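Dmd discriminator of mRNA degradation (Enterobacteria phage RB69, PDB 5I8J) acts as a phage antitoxin that interacts with the bacterial toxin RnlA, probably countering its degradation of mRNA. Local coordinates at the interface of chains A and B. Numbering follows the deposited sequence. Chains: chain A/B, Dmd discriminator of mRNA degradation.

Contact 1: the interface of chains A and B. Residues chain A 9, 11, 19, 21, 51; chain B 9, 11, 19, 21, 51.
A:Ile11 and B:Ile11 meet tip to tip where the two-fold axis brings a residue against its own copy. Their delta-methyls, CD1 to CD1, lie 3.3 Å apart, tighter than usual van der Waals contact, so the two branches are pressed together where the strands 6-14 of chain A and 5-14 of chain B face each other. In A:Ile11, CG1 stands opposite the carbonyl carbon (chi1 -48°), and the extended chi2 then carries CD1 straight towards its twin.

To one side of this pair the aromatic contact forms. The rings of A:Phe51 and B:Phe51 have centroids 5.0 Å apart and planes inclined by 60°, an edge-to-face arrangement. A:Phe51 CE2 touches B:Phe51 CE2 at 3.7 Å. A:Thr9 O lies in plane at the edge of the A:Phe51 ring, and B:Thr9 O likewise at B:Phe51.

On the other side, methionines and threonines interlock in pairs, their side chains crossing at about a right angle. B:Thr21 CG2 packs on A:Met19 CB at 3.7 Å, and the exchanged pair repeats this spacing. Each methionine chain bends at chi3 (63° in A:Met19). The bend brings A:Met19 CE into contact with the hydroxyl B:Thr21 OG1 at 3.2 Å, with B:Thr9 CG2 behind this methyl at 3.9 Å. The twin contact, B:Met19 CE to A:Thr21 OG1, measures 3.4 Å. Between the two threonines themselves, the gamma-methyls A:Thr21 CG2 and B:Thr21 CG2 are 3.8 Å apart.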
ATOM      1  N   THR A   9       6.023   4.276   1.901  1.00 12.02           N
ATOM      2  CA  THR A   9       5.056   3.244   2.248  1.00 11.30           C
ATOM      3  C   THR A   9       5.379   1.984   1.449  1.00 11.67           C
ATOM      4  O   THR A   9       5.418   2.022   0.227  1.00 10.44           O
ATOM      5  CB  THR A   9       3.610   3.684   1.950  1.00 12.67           C
ATOM      6  OG1 THR A   9       3.290   4.865   2.710  1.00 13.91           O
ATOM      7  CG2 THR A   9       2.634   2.565   2.301  1.00 14.63           C
ATOM      8  N   ILE A  11       4.340  -1.911   0.528  1.00 11.10           N
ATOM      9  CA  ILE A  11       3.263  -2.889   0.524  1.00  8.62           C
ATOM     10  C   ILE A  11       3.817  -4.206   0.039  1.00  9.62           C
ATOM     11  O   ILE A  11       4.459  -4.258  -0.995  1.00  9.70           O
ATOM     12  CB  ILE A  11       2.100  -2.482  -0.380  1.00 13.40           C
ATOM     13  CG1 ILE A  11       1.688  -1.037  -0.113  1.00 16.09           C
ATOM     14  CG2 ILE A  11       0.930  -3.431  -0.173  1.00 12.91           C
ATOM     15  CD1 ILE A  11       0.837  -0.507  -1.232  1.00 20.15           C
ATOM     16  N   MET A  19      -0.694 -10.315   3.148  1.00 13.57           N
ATOM     17  CA  MET A  19      -0.038  -9.040   2.894  1.00 12.33           C
ATOM     18  C   MET A  19       0.582  -8.454   4.143  1.00 14.53           C
ATOM     19  O   MET A  19       0.227  -8.839   5.262  1.00 13.46           O
ATOM     20  CB  MET A  19      -1.044  -8.049   2.295  1.00 13.10           C
ATOM     21  CG  MET A  19      -1.548  -8.513   0.944  1.00 13.74           C
ATOM     22  SD  MET A  19      -2.976  -7.574   0.361  1.00 21.58           S
ATOM     23  CE  MET A  19      -2.259  -5.972   0.208  1.00 13.07           C
ATOM     24  N   THR A  21       2.346  -4.337   5.435  1.00 13.20           N
ATOM     25  CA  THR A  21       2.581  -2.967   4.995  1.00 11.50           C
ATOM     26  C   THR A  21       3.303  -2.204   6.104  1.00 17.07           C
ATOM     27  O   THR A  21       3.114  -2.497   7.279  1.00 15.87           O
ATOM     28  CB  THR A  21       1.255  -2.277   4.588  1.00 12.71           C
ATOM     29  OG1 THR A  21       1.532  -0.997   4.010  1.00 15.21           O
ATOM     30  CG2 THR A  21       0.326  -2.113   5.789  1.00 16.87           C
ATOM     31  N   PHE A  51       6.216   3.050  -2.267  1.00 11.36           N
ATOM     32  CA  PHE A  51       5.417   4.195  -2.662  1.00 12.86           C
ATOM     33  C   PHE A  51       5.928   5.454  -1.968  1.00 12.62           C
ATOM     34  O   PHE A  51       6.181   5.437  -0.766  1.00 12.81           O
ATOM     35  CB  PHE A  51       3.938   3.988  -2.299  1.00 12.96           C
ATOM     36  CG  PHE A  51       3.216   2.993  -3.171  1.00 13.63           C
ATOM     37  CD1 PHE A  51       3.327   1.624  -2.943  1.00 15.30           C
ATOM     38  CD2 PHE A  51       2.390   3.433  -4.200  1.00 14.83           C
ATOM     39  CE1 PHE A  51       2.645   0.714  -3.749  1.00 14.43           C
ATOM     40  CE2 PHE A  51       1.708   2.524  -5.007  1.00 14.21           C
ATOM     41  CZ  PHE A  51       1.831   1.169  -4.777  1.00 15.73           C
TER
ATOM     42  N   THR B   9      -6.486  -2.825  -3.999  1.00 12.74           N
ATOM     43  CA  THR B   9      -5.638  -2.906  -2.817  1.00 12.91           C
ATOM     44  C   THR B   9      -5.915  -1.713  -1.921  1.00 12.17           C
ATOM     45  O   THR B   9      -5.743  -0.590  -2.341  1.00 14.12           O
ATOM     46  CB  THR B   9      -4.148  -2.920  -3.190  1.00 14.92           C
ATOM     47  OG1 THR B   9      -3.870  -4.080  -3.977  1.00 15.53           O
ATOM     48  CG2 THR B   9      -3.269  -2.924  -1.932  1.00 16.78           C
ATOM     49  N   ILE B  11      -5.016   0.315   1.622  1.00 13.58           N
ATOM     50  CA  ILE B  11      -4.113   0.511   2.747  1.00 13.95           C
ATOM     51  C   ILE B  11      -4.808   1.409   3.754  1.00 13.80           C
ATOM     52  O   ILE B  11      -5.395   2.412   3.372  1.00 13.56           O
ATOM     53  CB  ILE B  11      -2.802   1.186   2.359  1.00 14.87           C
ATOM     54  CG1 ILE B  11      -2.207   0.593   1.094  1.00 17.66           C
ATOM     55  CG2 ILE B  11      -1.801   1.130   3.520  1.00 16.13           C
ATOM     56  CD1 ILE B  11      -1.032   1.389   0.669  1.00 22.84           C
ATOM     57  N   MET B  19      -1.065   0.169  10.937  1.00 17.13           N
ATOM     58  CA  MET B  19      -1.558   0.044   9.569  1.00 16.93           C
ATOM     59  C   MET B  19      -2.252  -1.292   9.298  1.00 17.18           C
ATOM     60  O   MET B  19      -2.054  -2.270  10.015  1.00 20.98           O
ATOM     61  CB  MET B  19      -0.392   0.254   8.588  1.00 15.45           C
ATOM     62  CG  MET B  19       0.197   1.667   8.667  1.00 17.79           C
ATOM     63  SD  MET B  19       1.726   1.949   7.730  1.00 19.93           S
ATOM     64  CE  MET B  19       1.141   1.653   6.056  1.00 18.68           C
ATOM     65  N   THR B  21      -3.771  -3.658   5.590  1.00 19.47           N
ATOM     66  CA  THR B  21      -3.851  -3.630   4.136  1.00 20.51           C
ATOM     67  C   THR B  21      -4.578  -4.871   3.656  1.00 25.63           C
ATOM     68  O   THR B  21      -4.322  -5.982   4.141  1.00 22.94           O
ATOM     69  CB  THR B  21      -2.439  -3.503   3.482  1.00 16.99           C
ATOM     70  OG1 THR B  21      -2.562  -3.371   2.059  1.00 20.49           O
ATOM     71  CG2 THR B  21      -1.549  -4.695   3.801  1.00 18.08           C
ATOM     72  N   PHE B  51      -6.028   1.619  -4.038  1.00 13.02           N
ATOM     73  CA  PHE B  51      -5.107   1.520  -5.160  1.00 14.16           C
ATOM     74  C   PHE B  51      -5.630   0.526  -6.190  1.00 13.96           C
ATOM     75  O   PHE B  51      -5.977  -0.608  -5.854  1.00 14.03           O
ATOM     76  CB  PHE B  51      -3.712   1.076  -4.702  1.00 12.65           C
ATOM     77  CG  PHE B  51      -2.986   2.108  -3.893  1.00 14.40           C
ATOM     78  CD1 PHE B  51      -3.203   2.211  -2.532  1.00 14.76           C
ATOM     79  CD2 PHE B  51      -2.093   2.976  -4.494  1.00 14.36           C
ATOM     80  CE1 PHE B  51      -2.535   3.176  -1.778  1.00 16.63           C
ATOM     81  CE2 PHE B  51      -1.424   3.933  -3.749  1.00 16.46           C
ATOM     82  CZ  PHE B  51      -1.648   4.032  -2.393  1.00 18.73           C
TER

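Contact 2: the interface of chains A and B. Residues chain A 49, 51, 56; chain B 54.
B:Asp54, which meets A:Lys49, A:Phe51 and A:Lys56, has a left-handed backbone (phi 65°, psi 17°) in the loop between strands 46-52 and 55-61, whereas its three partners have extended strand backbones. This connection inserts an acidic side chain and a carbonyl against the neighbouring subunit.

Two salt bridges with hydrogen bonds converge on one carboxylate oxygen. A:Lys49 NZ donates to B:Asp54 OD2 at 2.8 Å. The aspartate oxygen accepts it through its own syn lone pair, on the side of OD1. A:Lys56 NZ donates to B:Asp54 OD2 at 2.7 Å from the anti side, 18° out of the carboxylate plane. The two lysine amines therefore occupy different sides of the acceptor, which should help fix the carboxylate's rotation and probably favours its charged form. A:Lys49 is extended until a bend at chi4 turns NZ to OD2; its CD and CE run beside the other oxygen, with CD 3.4 Å from B:Asp54 OD1. A:Lys56 bends instead at chi3, and its side chain approaches the aspartate obliquely.

The ring of A:Phe51 stands nearly perpendicular to the carboxylate, and its CZ lies 4.0 Å from B:Asp54 CB. A:Lys56 CA sits 3.8 Å above one face of this ring, toward the rim.

B:Asp54 O contacts the ring in plane at its edge, 3.4 Å from A:Phe51 CE2. A water bonds this carbonyl to chain A, standing 2.8 Å from B:Asp54 O and, in a bond nearly straight at the hydrogen, 2.8 Å from the amide A:Lys56 N.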
ATOM      1  N   LYS A  49       6.377  -3.461  -2.979  1.00  8.68           N
ATOM      2  CA  LYS A  49       6.308  -2.213  -3.729  1.00  9.36           C
ATOM      3  C   LYS A  49       6.584  -1.051  -2.794  1.00 11.87           C
ATOM      4  O   LYS A  49       6.064  -1.023  -1.673  1.00 11.20           O
ATOM      5  CB  LYS A  49       4.939  -2.022  -4.379  1.00 11.72           C
ATOM      6  CG  LYS A  49       4.491  -3.162  -5.278  1.00 11.16           C
ATOM      7  CD  LYS A  49       3.007  -2.979  -5.651  1.00 10.70           C
ATOM      8  CE  LYS A  49       2.465  -4.172  -6.422  1.00 15.20           C
ATOM      9  NZ  LYS A  49       2.806  -4.134  -7.860  1.00 15.91           N
ATOM     10  N   PHE A  51       6.216   3.050  -2.267  1.00 11.36           N
ATOM     11  CA  PHE A  51       5.417   4.195  -2.662  1.00 12.86           C
ATOM     12  C   PHE A  51       5.928   5.454  -1.968  1.00 12.62           C
ATOM     13  O   PHE A  51       6.181   5.437  -0.766  1.00 12.81           O
ATOM     14  CB  PHE A  51       3.938   3.988  -2.299  1.00 12.96           C
ATOM     15  CG  PHE A  51       3.216   2.993  -3.171  1.00 13.63           C
ATOM     16  CD1 PHE A  51       3.327   1.624  -2.943  1.00 15.30           C
ATOM     17  CD2 PHE A  51       2.390   3.433  -4.200  1.00 14.83           C
ATOM     18  CE1 PHE A  51       2.645   0.714  -3.749  1.00 14.43           C
ATOM     19  CE2 PHE A  51       1.708   2.524  -5.007  1.00 14.21           C
ATOM     20  CZ  PHE A  51       1.831   1.169  -4.777  1.00 15.73           C
ATOM     21  N   LYS A  56       4.079   4.668  -7.028  1.00 13.84           N
ATOM     22  CA  LYS A  56       5.024   3.556  -6.942  1.00 12.09           C
ATOM     23  C   LYS A  56       6.363   3.948  -7.545  1.00 16.04           C
ATOM     24  O   LYS A  56       6.420   4.383  -8.694  1.00 16.19           O
ATOM     25  CB  LYS A  56       4.484   2.315  -7.654  1.00 13.74           C
ATOM     26  CG  LYS A  56       5.422   1.122  -7.559  1.00 13.25           C
ATOM     27  CD  LYS A  56       4.808  -0.122  -8.184  1.00 14.95           C
ATOM     28  CE  LYS A  56       4.540   0.090  -9.658  1.00 20.23           C
ATOM     29  NZ  LYS A  56       4.024  -1.159 -10.310  1.00 17.33           N
TER
ATOM     30  N   ASP B  54      -1.806  -0.074  -8.866  1.00 15.39           N
ATOM     31  CA  ASP B  54      -0.826   0.710  -8.119  1.00 16.31           C
ATOM     32  C   ASP B  54      -0.997   2.218  -8.244  1.00 15.65           C
ATOM     33  O   ASP B  54      -0.094   2.978  -7.900  1.00 19.16           O
ATOM     34  CB  ASP B  54       0.597   0.313  -8.527  1.00 15.91           C
ATOM     35  CG  ASP B  54       0.914  -1.129  -8.192  1.00 14.98           C
ATOM     36  OD1 ASP B  54       0.298  -1.661  -7.251  1.00 15.14           O
ATOM     37  OD2 ASP B  54       1.777  -1.727  -8.867  1.00 14.80           O
TER
HETATM   38  O   HOH W   1       1.954   4.593  -8.807  1.00 17.29           O

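The C-alpha centres of contact 1 and contact 2 are about 9 Å apart, and A:Phe51 belongs to both. Strand 46-52 is the common element: it supplies this ring to the hydrophobic patch and A:Lys49 to the charged one, so the two patches form a continuous surface. Because the interface is two-fold symmetric, contact 2 recurs with the chains exchanged, placing an ionic site in each half of the interface beside the apolar patch. Such a combination could set the register of the two sheets as well as hold them together, although the structure alone does not show that this dimer is the functional form.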